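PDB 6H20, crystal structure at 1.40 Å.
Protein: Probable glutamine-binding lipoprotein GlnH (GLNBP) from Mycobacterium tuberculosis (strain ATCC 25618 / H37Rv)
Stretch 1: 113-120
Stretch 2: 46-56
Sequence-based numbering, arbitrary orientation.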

# COMPACT_ATOMS: atom_id res chain seq x y z
N SER A 113 7.53 -2.55 17.44
CA SER A 113 8.78 -1.86 17.13
C SER A 113 9.77 -2.77 16.42
O SER A 113 10.98 -2.74 16.68
CB SER A 113 9.39 -1.21 18.38
OG SER A 113 8.51 -0.22 18.89
N GLN A 114 9.26 -3.60 15.50
CA GLN A 114 10.11 -4.48 14.71
C GLN A 114 10.65 -3.82 13.45
O GLN A 114 11.57 -4.37 12.83
CB GLN A 114 9.34 -5.75 14.33
CG GLN A 114 8.93 -6.60 15.52
CD GLN A 114 8.14 -7.82 15.09
OE1 GLN A 114 7.42 -7.79 14.09
NE2 GLN A 114 8.27 -8.91 15.84
N VAL A 115 10.09 -2.68 13.05
CA VAL A 115 10.60 -1.88 11.94
C VAL A 115 10.49 -0.42 12.35
O VAL A 115 9.70 -0.06 13.22
CB VAL A 115 9.82 -2.11 10.63
CG1 VAL A 115 9.91 -3.56 10.18
CG2 VAL A 115 8.36 -1.70 10.79
N ASP A 116 11.29 0.42 11.69
CA ASP A 116 11.13 1.86 11.90
C ASP A 116 9.89 2.38 11.17
O ASP A 116 9.13 3.19 11.72
CB ASP A 116 12.36 2.61 11.42
CG ASP A 116 13.63 2.22 12.15
OD1 ASP A 116 13.66 2.30 13.40
OD2 ASP A 116 14.63 1.86 11.48
N ILE A 117 9.70 1.96 9.92
CA ILE A 117 8.58 2.41 9.11
C ILE A 117 8.08 1.24 8.28
O ILE A 117 8.82 0.29 8.00
CB ILE A 117 8.93 3.60 8.19
CG1 ILE A 117 9.99 3.20 7.15
CG2 ILE A 117 9.40 4.80 9.01
CD1 ILE A 117 10.35 4.33 6.17
N VAL A 118 6.81 1.30 7.91
CA VAL A 118 6.23 0.42 6.89
C VAL A 118 5.94 1.29 5.68
O VAL A 118 5.26 2.32 5.79
CB VAL A 118 4.93 -0.24 7.39
CG1 VAL A 118 4.18 -0.91 6.24
CG2 VAL A 118 5.24 -1.27 8.48
N VAL A 119 6.50 0.92 4.53
CA VAL A 119 6.16 1.54 3.25
C VAL A 119 5.69 0.39 2.39
O VAL A 119 6.49 -0.31 1.74
CB VAL A 119 7.32 2.30 2.61
CG1 VAL A 119 6.81 3.17 1.46
CG2 VAL A 119 8.04 3.19 3.64
N LYS A 120 4.39 0.11 2.44
CA LYS A 120 3.82 -1.05 1.77
C LYS A 120 2.36 -0.77 1.49
O LYS A 120 1.47 -1.29 2.18
CB LYS A 120 3.98 -2.31 2.64
CG LYS A 120 3.68 -3.59 1.84
CD LYS A 120 3.29 -4.74 2.75
CE LYS A 120 2.98 -6.02 1.97
NZ LYS A 120 2.21 -5.82 0.71
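Stretch 2 (46-56) DIRARGRLIVG

Stretch 2 comes down the end of a helix, turns at Gly51 and runs as a strand parallel to stretch 1. Residues 46-50 are helical; Gly51 leaves the helix with phi/psi 87/-9, a positive phi that by itself favours glycine, and Leu53 to Gly56 are extended. The register rests on two parallel bridges, Ile117 with Val55 (CA-CA 5.2 Å) and Val118 with Gly56 (CA-CA 4.4 Å). The backbone bonds alternate as parallel pairing requires: Gly56 N donates to Ile117 O (2.8 Å, 171° at the hydrogen) and Val119 N to Gly56 O (3.1 Å, 144°). Ile54 O receives Asp116 N at 2.9 Å and, weakly, Ile117 N at 3.4 Å. Val55 CA also approaches Ile117 O at 3.4 Å in a CA-H...O contact.

Asp116 organises the entry to this pairing. Its phi/psi of -76/-44 interrupts the extended run between Val115 and Ile117, and its CA-to-CB bond points toward stretch 2. With chi1 -61° (m) and chi2 -55°, the carboxylate can serve two partners: Asp116 OD2 accepts from Ile54 N at 2.8 Å and a nearly linear 174°, while Asp116 OD1 forms a salt bridge with Arg50 NH2 at 3.0 Å. Since Asp116 N also binds Ile54 O, side chain and backbone together engage both polar backbone atoms of Ile54. Arg50 (m, t, m, chi4 -85°) brings the edge of its guanidinium to OD1, near the plane of the group. One water ties the corner together, accepting from Arg50 NE (2.8 Å) and donating to Asp116 OD2 (2.7 Å) and Arg52 O (2.7 Å). Arg52 takes chi1 80° (p) and chi2 -73° (m), then an extended end, and its NH1 donates to Arg50 O at 2.9 Å, bracing the turn around Gly51.

Apolar side chains pack on both faces of the pairing. Ile117, p at chi1 and t at chi2, shares a face with Val55: its CG1 lies 4.1 Å from Val55 CG2, and its CD1 reaches Leu53 CD2 at 3.8 Å. Leu53 (t, p) starts sideways, but its end comes nearer to stretch 1, and its CD1 also lies 3.7 Å from Asp116 CB. Val119 CG2 meets Val55 CG1 at 4.2 Å. Val115 CG1 is 4.1 Å from Ile54 CG2 and 3.9 Å from Gly56 N. The absence of a side chain at Gly56 matters here: an ideal CB would fall 3.3 Å from Val118 CG2 and 3.4 Å from Val115 CG1, both tight.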

# COMPACT_ATOMS: atom_id res chain seq x y z
N ASP A 46 18.41 7.71 16.98
CA ASP A 46 18.48 6.28 17.28
C ASP A 46 18.60 5.46 16.01
O ASP A 46 19.35 4.47 15.97
CB ASP A 46 17.26 5.86 18.09
CG ASP A 46 17.29 6.41 19.51
OD1 ASP A 46 18.37 6.84 19.97
OD2 ASP A 46 16.22 6.40 20.17
N ILE A 47 17.88 5.85 14.96
CA ILE A 47 18.00 5.16 13.68
C ILE A 47 19.41 5.33 13.13
O ILE A 47 20.05 4.37 12.71
CB ILE A 47 16.95 5.69 12.69
CG1 ILE A 47 15.54 5.27 13.14
CG2 ILE A 47 17.24 5.19 11.28
CD1 ILE A 47 14.42 6.01 12.43
N ARG A 48 19.91 6.56 13.16
CA ARG A 48 21.25 6.84 12.66
C ARG A 48 22.29 6.01 13.40
O ARG A 48 23.22 5.47 12.78
CB ARG A 48 21.54 8.33 12.81
CG ARG A 48 22.46 8.90 11.74
CD ARG A 48 22.49 10.41 11.80
NE ARG A 48 22.65 10.90 13.17
CZ ARG A 48 21.75 11.65 13.81
NH1 ARG A 48 20.62 12.00 13.21
NH2 ARG A 48 21.99 12.05 15.06
N ALA A 49 22.15 5.87 14.73
CA ALA A 49 23.10 5.08 15.51
C ALA A 49 23.00 3.60 15.18
O ALA A 49 24.00 2.88 15.31
CB ALA A 49 22.87 5.30 17.00
N ARG A 50 21.83 3.13 14.77
CA ARG A 50 21.70 1.74 14.34
C ARG A 50 22.29 1.49 12.97
O ARG A 50 22.44 0.33 12.58
CB ARG A 50 20.24 1.28 14.38
CG ARG A 50 19.70 1.01 15.78
CD ARG A 50 18.36 0.28 15.75
NE ARG A 50 17.27 1.15 15.32
CZ ARG A 50 16.59 1.95 16.13
NH1 ARG A 50 16.88 1.99 17.42
NH2 ARG A 50 15.61 2.71 15.65
N GLY A 51 22.63 2.55 12.23
CA GLY A 51 23.37 2.43 11.00
C GLY A 51 22.53 2.22 9.76
O GLY A 51 23.06 2.27 8.65
N ARG A 52 21.23 1.97 9.93
CA ARG A 52 20.36 1.76 8.78
C ARG A 52 18.91 1.94 9.22
O ARG A 52 18.57 1.75 10.40
CB ARG A 52 20.54 0.37 8.15
CG ARG A 52 19.84 -0.76 8.89
CD ARG A 52 20.53 -1.12 10.20
NE ARG A 52 20.11 -2.43 10.68
CZ ARG A 52 20.32 -2.88 11.92
NH1 ARG A 52 20.95 -2.11 12.80
NH2 ARG A 52 19.91 -4.09 12.27
N LEU A 53 18.08 2.32 8.26
CA LEU A 53 16.63 2.38 8.43
C LEU A 53 16.04 1.01 8.14
O LEU A 53 16.35 0.41 7.10
CB LEU A 53 16.06 3.40 7.44
CG LEU A 53 14.55 3.62 7.41
CD1 LEU A 53 14.12 4.35 8.69
CD2 LEU A 53 14.12 4.42 6.17
N ILE A 54 15.22 0.50 9.06
CA ILE A 54 14.60 -0.81 8.90
C ILE A 54 13.17 -0.60 8.40
O ILE A 54 12.36 0.04 9.07
CB ILE A 54 14.63 -1.62 10.21
CG1 ILE A 54 16.08 -1.78 10.67
CG2 ILE A 54 13.95 -2.97 10.01
CD1 ILE A 54 16.22 -2.33 12.09
N VAL A 55 12.89 -1.14 7.21
CA VAL A 55 11.69 -0.83 6.45
C VAL A 55 10.88 -2.11 6.28
O VAL A 55 11.40 -3.11 5.77
CB VAL A 55 12.05 -0.26 5.06
CG1 VAL A 55 10.79 0.02 4.24
CG2 VAL A 55 12.90 0.99 5.20
N GLY A 56 9.60 -2.05 6.64
CA GLY A 56 8.71 -3.18 6.45
C GLY A 56 8.01 -3.10 5.11
O GLY A 56 7.42 -2.06 4.77
O HOH W 1 17.04 1.51 12.58